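Local coordinates for putative cell filamentation protein (Bartonella quintana, PDB 4N67) that probably transfers AMP from ATP onto target proteins as a Fic-domain effector delivered into host cells, at residues V105-V109 with D150-P154. The protein carries 2 engineered substitutions. Sequence-based numbering, arbitrary orientation.
With ADP (adenosine-5'-diphosphate), chain B.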
loop_
_atom_site.group_PDB
_atom_site.type_symbol
_atom_site.label_atom_id
_atom_site.label_comp_id
_atom_site.label_asym_id
_atom_site.label_seq_id
_atom_site.Cartn_x
_atom_site.Cartn_y
_atom_site.Cartn_z
ATOM N N VAL A 105 -7.666 16.924 -3.964
ATOM C CA VAL A 105 -7.130 16.563 -2.647
ATOM C C VAL A 105 -5.853 15.741 -2.837
ATOM O O VAL A 105 -5.865 14.706 -3.483
ATOM C CB VAL A 105 -8.158 15.798 -1.801
ATOM C CG1 VAL A 105 -7.580 15.472 -0.444
ATOM C CG2 VAL A 105 -9.420 16.632 -1.625
ATOM N N PRO A 106 -4.723 16.247 -2.313
ATOM C CA PRO A 106 -3.470 15.545 -2.461
ATOM C C PRO A 106 -3.261 14.471 -1.385
ATOM O O PRO A 106 -3.989 14.411 -0.386
ATOM C CB PRO A 106 -2.441 16.662 -2.282
ATOM C CG PRO A 106 -3.069 17.557 -1.274
ATOM C CD PRO A 106 -4.537 17.546 -1.624
ATOM N N PHE A 107 -2.254 13.648 -1.618
ATOM C CA PHE A 107 -1.750 12.728 -0.592
ATOM C C PHE A 107 -0.945 13.508 0.446
ATOM O O PHE A 107 -0.688 14.709 0.298
ATOM C CB PHE A 107 -0.870 11.655 -1.254
ATOM C CG PHE A 107 -1.613 10.782 -2.244
ATOM C CD1 PHE A 107 -2.647 9.964 -1.823
ATOM C CD2 PHE A 107 -1.263 10.765 -3.581
ATOM C CE1 PHE A 107 -3.331 9.158 -2.712
ATOM C CE2 PHE A 107 -1.937 9.945 -4.469
ATOM C CZ PHE A 107 -2.966 9.143 -4.039
ATOM N N ALA A 108 -0.520 12.805 1.488
ATOM C CA ALA A 108 0.365 13.371 2.516
ATOM C C ALA A 108 1.582 14.001 1.863
ATOM O O ALA A 108 2.152 13.464 0.911
ATOM C CB ALA A 108 0.789 12.265 3.488
ATOM N N VAL A 109 1.958 15.174 2.380
ATOM C CA VAL A 109 3.107 15.904 1.887
ATOM C C VAL A 109 4.274 15.834 2.860
ATOM O O VAL A 109 4.094 16.128 4.034
ATOM C CB VAL A 109 2.729 17.373 1.679
ATOM C CG1 VAL A 109 3.889 18.150 1.135
ATOM C CG2 VAL A 109 1.529 17.470 0.761
ATOM N N ASP A 150 -4.118 4.975 2.397
ATOM C CA ASP A 150 -4.336 5.606 1.083
ATOM C C ASP A 150 -3.853 7.036 1.110
ATOM O O ASP A 150 -3.172 7.465 0.177
ATOM C CB ASP A 150 -5.826 5.639 0.676
ATOM C CG ASP A 150 -6.243 4.517 -0.243
ATOM O OD1 ASP A 150 -5.396 3.872 -0.870
ATOM O OD2 ASP A 150 -7.483 4.378 -0.435
ATOM N N HIS A 151 -4.220 7.778 2.151
ATOM C CA HIS A 151 -3.843 9.170 2.230
ATOM C C HIS A 151 -2.343 9.317 2.412
ATOM O O HIS A 151 -1.738 10.201 1.816
ATOM C CB HIS A 151 -4.577 9.909 3.344
ATOM C CG HIS A 151 -4.242 11.362 3.377
ATOM N ND1 HIS A 151 -3.247 11.874 4.173
ATOM C CD2 HIS A 151 -4.728 12.407 2.662
ATOM C CE1 HIS A 151 -3.123 13.169 3.943
ATOM N NE2 HIS A 151 -4.018 13.522 3.041
ATOM N N ALA A 152 -1.745 8.476 3.238
ATOM C CA ALA A 152 -0.294 8.585 3.466
ATOM C C ALA A 152 0.516 8.343 2.177
ATOM O O ALA A 152 1.516 9.022 1.926
ATOM C CB ALA A 152 0.155 7.634 4.558
ATOM N N HIS A 153 0.080 7.367 1.375
ATOM C CA HIS A 153 0.655 7.093 0.065
ATOM C C HIS A 153 2.180 7.154 0.106
ATOM O O HIS A 153 2.789 7.992 -0.559
ATOM C CB HIS A 153 0.096 8.094 -0.952
ATOM C CG HIS A 153 0.343 7.739 -2.379
ATOM N ND1 HIS A 153 -0.481 6.885 -3.072
ATOM C CD2 HIS A 153 1.252 8.191 -3.274
ATOM C CE1 HIS A 153 -0.073 6.800 -4.327
ATOM N NE2 HIS A 153 0.977 7.582 -4.477
ATOM N N PRO A 154 2.815 6.313 0.938
ATOM C CA PRO A 154 4.201 6.591 1.305
ATOM C C PRO A 154 5.264 6.429 0.253
ATOM O O PRO A 154 6.362 6.922 0.460
ATOM C CB PRO A 154 4.471 5.622 2.469
ATOM C CG PRO A 154 3.118 5.225 2.936
ATOM C CD PRO A 154 2.257 5.210 1.734
HETATM P PB ADP B . 0.606 3.732 -7.233
HETATM O O1B ADP B . 0.807 5.076 -7.952
HETATM O O2B ADP B . 1.009 3.849 -5.803
HETATM O O3B ADP B . 1.275 2.543 -7.927
HETATM P PA ADP B . -2.112 2.635 -6.992
HETATM O O1A ADP B . -2.998 2.239 -8.183
HETATM O O2A ADP B . -1.370 1.512 -6.304
HETATM O O3A ADP B . -0.981 3.716 -7.490
HETATM O "O5'" ADP B . -3.016 3.476 -5.994
HETATM C "C5'" ADP B . -2.649 3.671 -4.623
HETATM C "C4'" ADP B . -3.931 3.792 -3.807
HETATM O "O4'" ADP B . -4.558 5.061 -4.083
HETATM C "C3'" ADP B . -4.945 2.694 -4.116
HETATM O "O3'" ADP B . -5.510 2.170 -2.897
HETATM C "C2'" ADP B . -5.996 3.413 -4.941
HETATM O "O2'" ADP B . -7.310 2.845 -4.858
HETATM C "C1'" ADP B . -5.948 4.796 -4.359
HETATM N N9 ADP B . -6.463 5.864 -5.240
HETATM C C8 ADP B . -6.598 5.871 -6.581
HETATM N N7 ADP B . -7.084 7.080 -6.950
HETATM C C5 ADP B . -7.257 7.843 -5.863
HETATM C C6 ADP B . -7.737 9.196 -5.555
HETATM N N6 ADP B . -8.127 9.989 -6.599
HETATM N N1 ADP B . -7.757 9.628 -4.284
HETATM C C2 ADP B . -7.344 8.807 -3.278
HETATM N N3 ADP B . -6.903 7.548 -3.503
HETATM C C4 ADP B . -6.832 7.028 -4.727
HETATM O O HOH W 1 -4.791 15.872 1.812
#
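F107 and H153 stack face to face. Their ring centroids are 3.7 Å apart and their planes differ by only 5°. H153 CG sits over the phenyl centre and F107 CE2 over the imidazole centre. H153 CB reaches the same phenyl face in a CH-pi contact. H153 has CG anti to its backbone N (chi1 -166°), which carries the imidazole across the phenylalanine. Beyond the stack, H153 CE1 lies 3.5 Å from ADP O2B. H153 follows helix 135-152, has positive phi and opens HPFRKGNGRTQR, which matches the Fic signature motif except for lysine at its usual acidic position. In AMP-transferring Fic enzymes the motif histidine acts as general base, and H153 holds that position. F107, D150 and H153 line the ADP pocket, where D150 OD1 accepts a 2.6 Å hydrogen bond from ADP O3'. A108 N ties the loop to the helix end, donating to H151 O at 2.9 Å and 168°. The H151 imidazole turns one face to the peptide joining F107 and A108. Its NE2 is hydrogen-bonded to a water in the ring plane, which donates to P106 O. Its ND1 is hydrogen-bonded to E116 of helix 112-126. Held at both nitrogens, the ring should turn little.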